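Local coordinates for Ig domain protein, group 2 domain protein (Shewanella frigidimarina, PDB 6BG8) that binds ice, inhibiting crystal growth and holding the bacterium on ice, with this chain being its C-terminal ice-binding domain, at residues A[140-145]-A[154-159]; A[169-174]-A[182-187]. All coordinates share one frame; numbering follows the deposited sequence.

Contact 1 (A[140-145]-A[154-159])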
loop_
_atom_site.group_PDB
_atom_site.type_symbol
_atom_site.label_atom_id
_atom_site.label_comp_id
_atom_site.label_asym_id
_atom_site.label_seq_id
_atom_site.Cartn_x
_atom_site.Cartn_y
_atom_site.Cartn_z
ATOM N N GLY A 140 18.259 9.967 -5.326
ATOM C CA GLY A 140 17.824 11.204 -4.713
ATOM C C GLY A 140 16.341 11.126 -4.432
ATOM O O GLY A 140 15.771 10.039 -4.335
ATOM N N THR A 141 15.728 12.294 -4.339
ATOM C CA THR A 141 14.327 12.417 -3.982
ATOM C C THR A 141 13.478 12.432 -5.244
ATOM O O THR A 141 13.840 13.067 -6.237
ATOM C CB THR A 141 14.103 13.713 -3.201
ATOM O OG1 THR A 141 14.772 13.627 -1.939
ATOM C CG2 THR A 141 12.621 13.972 -2.977
ATOM N N LEU A 142 12.342 11.749 -5.194
ATOM C CA LEU A 142 11.315 11.903 -6.212
ATOM C C LEU A 142 10.314 12.942 -5.716
ATOM O O LEU A 142 9.721 12.773 -4.647
ATOM C CB LEU A 142 10.613 10.577 -6.502
ATOM C CG LEU A 142 9.345 10.688 -7.364
ATOM C CD1 LEU A 142 9.678 11.235 -8.762
ATOM C CD2 LEU A 142 8.633 9.338 -7.450
ATOM N N THR A 143 10.149 14.024 -6.471
ATOM C CA THR A 143 9.170 15.052 -6.135
ATOM C C THR A 143 7.958 14.879 -7.041
ATOM O O THR A 143 8.097 14.818 -8.266
ATOM C CB THR A 143 9.770 16.453 -6.281
ATOM O OG1 THR A 143 10.897 16.578 -5.396
ATOM C CG2 THR A 143 8.724 17.518 -5.928
ATOM N N LEU A 144 6.775 14.776 -6.444
ATOM C CA LEU A 144 5.538 14.635 -7.206
ATOM C C LEU A 144 4.776 15.949 -7.119
ATOM O O LEU A 144 4.447 16.412 -6.020
ATOM C CB LEU A 144 4.709 13.454 -6.700
ATOM C CG LEU A 144 5.412 12.099 -6.890
ATOM C CD1 LEU A 144 4.611 10.932 -6.277
ATOM C CD2 LEU A 144 5.768 11.818 -8.347
ATOM N N ASP A 145 4.517 16.552 -8.284
ATOM C CA ASP A 145 4.049 17.926 -8.423
ATOM C C ASP A 145 2.608 17.886 -8.909
ATOM O O ASP A 145 2.349 17.578 -10.081
ATOM C CB ASP A 145 4.953 18.686 -9.400
ATOM C CG ASP A 145 4.570 20.159 -9.581
ATOM O OD1 ASP A 145 3.505 20.612 -9.116
ATOM O OD2 ASP A 145 5.365 20.873 -10.220
ATOM N N PHE A 154 -1.495 10.200 -9.588
ATOM C CA PHE A 154 -0.231 9.670 -10.087
ATOM C C PHE A 154 -0.302 8.151 -10.026
ATOM O O PHE A 154 -0.558 7.590 -8.961
ATOM C CB PHE A 154 0.956 10.150 -9.241
ATOM C CG PHE A 154 1.095 11.641 -9.149
ATOM C CD1 PHE A 154 0.219 12.398 -8.377
ATOM C CD2 PHE A 154 2.151 12.279 -9.777
ATOM C CE1 PHE A 154 0.374 13.783 -8.274
ATOM C CE2 PHE A 154 2.316 13.655 -9.673
ATOM C CZ PHE A 154 1.419 14.402 -8.914
ATOM N N ILE A 155 -0.062 7.487 -11.156
ATOM C CA ILE A 155 -0.047 6.031 -11.208
ATOM C C ILE A 155 1.285 5.601 -11.788
ATOM O O ILE A 155 1.665 6.036 -12.884
ATOM C CB ILE A 155 -1.211 5.473 -12.037
ATOM C CG1 ILE A 155 -2.536 5.781 -11.335
ATOM C CG2 ILE A 155 -1.044 3.967 -12.249
ATOM C CD1 ILE A 155 -3.770 5.523 -12.185
ATOM N N PHE A 156 1.995 4.766 -11.046
ATOM C CA PHE A 156 3.218 4.121 -11.501
ATOM C C PHE A 156 2.936 2.637 -11.620
ATOM O O PHE A 156 2.534 2.000 -10.641
ATOM C CB PHE A 156 4.367 4.385 -10.532
ATOM C CG PHE A 156 4.705 5.832 -10.415
ATOM C CD1 PHE A 156 4.040 6.647 -9.507
ATOM C CD2 PHE A 156 5.654 6.395 -11.249
ATOM C CE1 PHE A 156 4.344 8.001 -9.427
ATOM C CE2 PHE A 156 5.953 7.735 -11.173
ATOM C CZ PHE A 156 5.296 8.537 -10.264
ATOM N N THR A 157 3.098 2.099 -12.824
ATOM C CA THR A 157 2.714 0.717 -13.083
ATOM C C THR A 157 3.881 -0.012 -13.737
ATOM O O THR A 157 4.328 0.357 -14.828
ATOM C CB THR A 157 1.430 0.658 -13.913
ATOM O OG1 THR A 157 1.114 -0.710 -14.170
ATOM C CG2 THR A 157 1.533 1.463 -15.217
ATOM N N ILE A 158 4.380 -1.043 -13.057
ATOM C CA ILE A 158 5.751 -1.513 -13.216
ATOM C C ILE A 158 5.750 -3.019 -13.407
ATOM O O ILE A 158 5.189 -3.752 -12.583
ATOM C CB ILE A 158 6.607 -1.121 -11.993
ATOM C CG1 ILE A 158 6.742 0.410 -11.938
ATOM C CG2 ILE A 158 7.964 -1.836 -12.021
ATOM C CD1 ILE A 158 7.304 0.958 -10.605
ATOM N N GLY A 159 6.389 -3.478 -14.487
ATOM C CA GLY A 159 6.407 -4.893 -14.812
ATOM C C GLY A 159 7.396 -5.716 -14.025
ATOM O O GLY A 159 7.294 -6.945 -14.010
#
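Phe-154 begins strand 154-158 by setting one face of its ring against Leu-144 CB and its edge against the backbone of Asp-145. Leu-144 CB, displaced toward the rim, makes a CH-pi contact 4.2 Å from the centroid and 25° off the ring normal. The ring atom nearest to Leu-144 CB is Phe-154 CE2, at 3.8 Å. The carbonyl of Asp-145 comes in at the edge, near the ring plane, with Asp-145 O 3.5 Å from Phe-154 CZ; its partial negative charge thus faces the ring's C-H rim, which is probably mildly favourable. The carboxylate of Asp-145 turns elsewhere, its OD1 bonded to Glu-147 N and Asn-175 ND2.

Two residues on, Phe-156 points into the same interior. With CG beside the backbone N and anti to the carbonyl carbon (chi1 -62°), its ring presents CZ to the leucines. Leu-144 CD2 meets it at the edge, 3.8 Å from Phe-156 CZ, and the same methyl is 3.9 Å from Phe-154 CD2, so one leucine branch fills the step between two phenylalanines. Leu-142 CD2 adds a looser, oblique approach, 4.4 Å from Phe-156 CZ.

The axes of strands 142-145 and 154-158 come within 10.2 Å at 136°: two walls of the ice-binding (DUF3494) domain's beta-helix, meeting through side chains in its interior. Strand 142-145 is paired between strands 122-125 and 171-174, while strand 154-158 lies between 127-131 and 182-186.

Contact 2 (A[169-174]-A[182-187]); sequences GDIVLI and IYWRTA
Leu-173 reaches across to Ile-182, and the two side chains meet tip to tip. Starting at Leu-173 CB, the nearest approach is still long, 5.4 Å to Ile-182 CD1. At CG the gap narrows to 4.4 Å from Leu-173 CG to that same methyl. Both branches then end against it: Leu-173 CD1 stops 3.9 Å from Ile-182 CD1, and Leu-173 CD2 comes closer, 3.6 Å from Ile-182 CD1. The isoleucine methyl therefore touches both prongs of the leucine. It gets there because Ile-182 CG1 stands anti to the carbonyl carbon and the chain continues nearly straight to CD1 (chi2 159°). The side chain of Leu-173 is partly exposed, and a glycerol molecule, probably from the crystallisation liquor, lies about 4 Å from it.

Deeper in, Ile-171 makes the second touch. Its CD1 is 3.6 Å from Trp-184 CZ2, on the benzene part of the indole, and approaches obliquely while the two side chains come from opposite directions. The touch is apolar, methyl on ring carbon; the indole's polar end lies with strand 197-204, where Trp-184 NE1 donates a hydrogen bond to Ser-199 O, which, with the ring packing around it, would help hold the indole's rotation.

Both pairs bridge two walls of the beta-helix across its interior, away from the ice-binding motif assigned by similarity at Thr-212 to Asn-215. Strand 171-174 is hydrogen-bonded to strand 142-145, and the backbone of Ile-171 also hydrogen-bonds to that of Asn-197. Strand 182-186 runs between strands 154-158 and 197-204; from it, Tyr-183 and Arg-185 pack on Leu-102 of helix 84-103.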
loop_
_atom_site.group_PDB
_atom_site.type_symbol
_atom_site.label_atom_id
_atom_site.label_comp_id
_atom_site.label_asym_id
_atom_site.label_seq_id
_atom_site.Cartn_x
_atom_site.Cartn_y
_atom_site.Cartn_z
ATOM N N GLY A 169 15.960 8.110 -1.982
ATOM C CA GLY A 169 14.837 7.228 -1.753
ATOM C C GLY A 169 13.581 7.889 -1.227
ATOM O O GLY A 169 12.563 7.202 -1.083
ATOM N N ASP A 170 13.610 9.183 -0.927
ATOM C CA ASP A 170 12.431 9.836 -0.376
ATOM C C ASP A 170 11.489 10.284 -1.481
ATOM O O ASP A 170 11.904 10.537 -2.618
ATOM C CB ASP A 170 12.812 11.037 0.477
ATOM C CG ASP A 170 13.706 10.659 1.623
ATOM O OD1 ASP A 170 13.331 9.750 2.400
ATOM O OD2 ASP A 170 14.801 11.248 1.722
ATOM N N ILE A 171 10.208 10.360 -1.133
ATOM C CA ILE A 171 9.173 10.950 -1.977
ATOM C C ILE A 171 8.705 12.226 -1.293
ATOM O O ILE A 171 8.357 12.212 -0.105
ATOM C CB ILE A 171 8.009 9.968 -2.213
ATOM C CG1 ILE A 171 8.462 8.826 -3.128
ATOM C CG2 ILE A 171 6.797 10.685 -2.814
ATOM C CD1 ILE A 171 7.543 7.634 -3.110
ATOM N N VAL A 172 8.752 13.339 -2.022
ATOM C CA VAL A 172 8.252 14.622 -1.548
ATOM C C VAL A 172 7.070 15.032 -2.414
ATOM O O VAL A 172 7.106 14.889 -3.642
ATOM C CB VAL A 172 9.358 15.697 -1.579
ATOM C CG1 VAL A 172 8.781 17.085 -1.288
ATOM C CG2 VAL A 172 10.436 15.356 -0.579
ATOM N N LEU A 173 6.024 15.541 -1.772
ATOM C CA LEU A 173 4.808 15.964 -2.455
ATOM C C LEU A 173 4.717 17.482 -2.420
ATOM O O LEU A 173 4.906 18.095 -1.362
ATOM C CB LEU A 173 3.574 15.343 -1.805
ATOM C CG LEU A 173 3.658 13.828 -1.559
ATOM C CD1 LEU A 173 2.313 13.312 -1.065
ATOM C CD2 LEU A 173 4.085 13.114 -2.836
ATOM N N ILE A 174 4.436 18.085 -3.575
ATOM C CA ILE A 174 4.267 19.527 -3.668
ATOM C C ILE A 174 3.023 19.855 -4.481
ATOM O O ILE A 174 2.534 19.048 -5.278
ATOM C CB ILE A 174 5.492 20.231 -4.294
ATOM C CG1 ILE A 174 5.702 19.781 -5.742
ATOM C CG2 ILE A 174 6.738 20.058 -3.407
ATOM C CD1 ILE A 174 6.698 20.636 -6.480
ATOM N N ILE A 182 -1.808 8.794 -5.013
ATOM C CA ILE A 182 -0.641 8.188 -5.644
ATOM C C ILE A 182 -0.779 6.676 -5.564
ATOM O O ILE A 182 -1.148 6.137 -4.515
ATOM C CB ILE A 182 0.659 8.652 -4.964
ATOM C CG1 ILE A 182 0.749 10.177 -5.006
ATOM C CG2 ILE A 182 1.865 8.008 -5.632
ATOM C CD1 ILE A 182 1.697 10.719 -3.957
ATOM N N TYR A 183 -0.451 5.993 -6.658
ATOM C CA TYR A 183 -0.650 4.548 -6.773
ATOM C C TYR A 183 0.583 3.903 -7.379
ATOM O O TYR A 183 1.100 4.376 -8.394
ATOM C CB TYR A 183 -1.881 4.237 -7.630
ATOM C CG TYR A 183 -3.149 4.792 -7.041
ATOM C CD1 TYR A 183 -3.556 6.089 -7.323
ATOM C CD2 TYR A 183 -3.936 4.027 -6.189
ATOM C CE1 TYR A 183 -4.709 6.610 -6.772
ATOM C CE2 TYR A 183 -5.090 4.533 -5.641
ATOM C CZ TYR A 183 -5.472 5.827 -5.932
ATOM O OH TYR A 183 -6.625 6.339 -5.380
ATOM N N TRP A 184 1.051 2.831 -6.750
ATOM C CA TRP A 184 2.207 2.077 -7.201
ATOM C C TRP A 184 1.761 0.646 -7.453
ATOM O O TRP A 184 1.237 -0.005 -6.548
ATOM C CB TRP A 184 3.324 2.084 -6.154
ATOM C CG TRP A 184 3.778 3.444 -5.731
ATOM C CD1 TRP A 184 3.305 4.186 -4.684
ATOM C CD2 TRP A 184 4.803 4.229 -6.350
ATOM N NE1 TRP A 184 3.973 5.388 -4.619
ATOM C CE2 TRP A 184 4.897 5.435 -5.631
ATOM C CE3 TRP A 184 5.654 4.022 -7.440
ATOM C CZ2 TRP A 184 5.800 6.436 -5.975
ATOM C CZ3 TRP A 184 6.557 5.024 -7.780
ATOM C CH2 TRP A 184 6.618 6.213 -7.051
ATOM N N ARG A 185 1.997 0.147 -8.660
ATOM C CA ARG A 185 1.600 -1.212 -9.033
ATOM C C ARG A 185 2.837 -1.936 -9.536
ATOM O O ARG A 185 3.419 -1.527 -10.542
ATOM C CB ARG A 185 0.522 -1.189 -10.120
ATOM C CG ARG A 185 -0.187 -2.521 -10.409
ATOM C CD ARG A 185 0.674 -3.526 -11.193
ATOM N NE ARG A 185 1.137 -3.044 -12.496
ATOM C CZ ARG A 185 1.588 -3.842 -13.463
ATOM N NH1 ARG A 185 1.631 -5.162 -13.276
ATOM N NH2 ARG A 185 2.001 -3.327 -14.614
ATOM N N THR A 186 3.227 -3.019 -8.870
ATOM C CA THR A 186 4.356 -3.815 -9.339
ATOM C C THR A 186 3.896 -5.234 -9.627
ATOM O O THR A 186 3.183 -5.837 -8.816
ATOM C CB THR A 186 5.514 -3.831 -8.325
ATOM O OG1 THR A 186 5.071 -4.376 -7.080
ATOM C CG2 THR A 186 6.054 -2.417 -8.103
ATOM N N ALA A 187 4.305 -5.768 -10.782
ATOM C CA ALA A 187 4.124 -7.195 -11.033
ATOM C C ALA A 187 5.086 -8.029 -10.202
ATOM O O ALA A 187 4.821 -9.211 -9.954
ATOM C CB ALA A 187 4.312 -7.510 -12.521
#

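How the contacts relate
Contacts 1 and 2 join the same two walls of the beta-helix at successive strands, their centres about 5 Å apart. Strand 142-145 neighbours 171-174 on one wall, as 154-158 neighbours 182-186 on the other, where Phe-156 O and Arg-185 N form a probable hydrogen bond of 2.8 Å. Both are buried and mainly apolar, but contact 1 covers more surface (205 Å² against 142 Å²) and adds a backbone carbonyl at a ring edge and a CH-pi contact to its two phenylalanines, whereas contact 2 uses mostly aliphatic methyls with one indole and has a partly exposed end. The stacked rings of Phe-156 and Trp-184 join the two contacts.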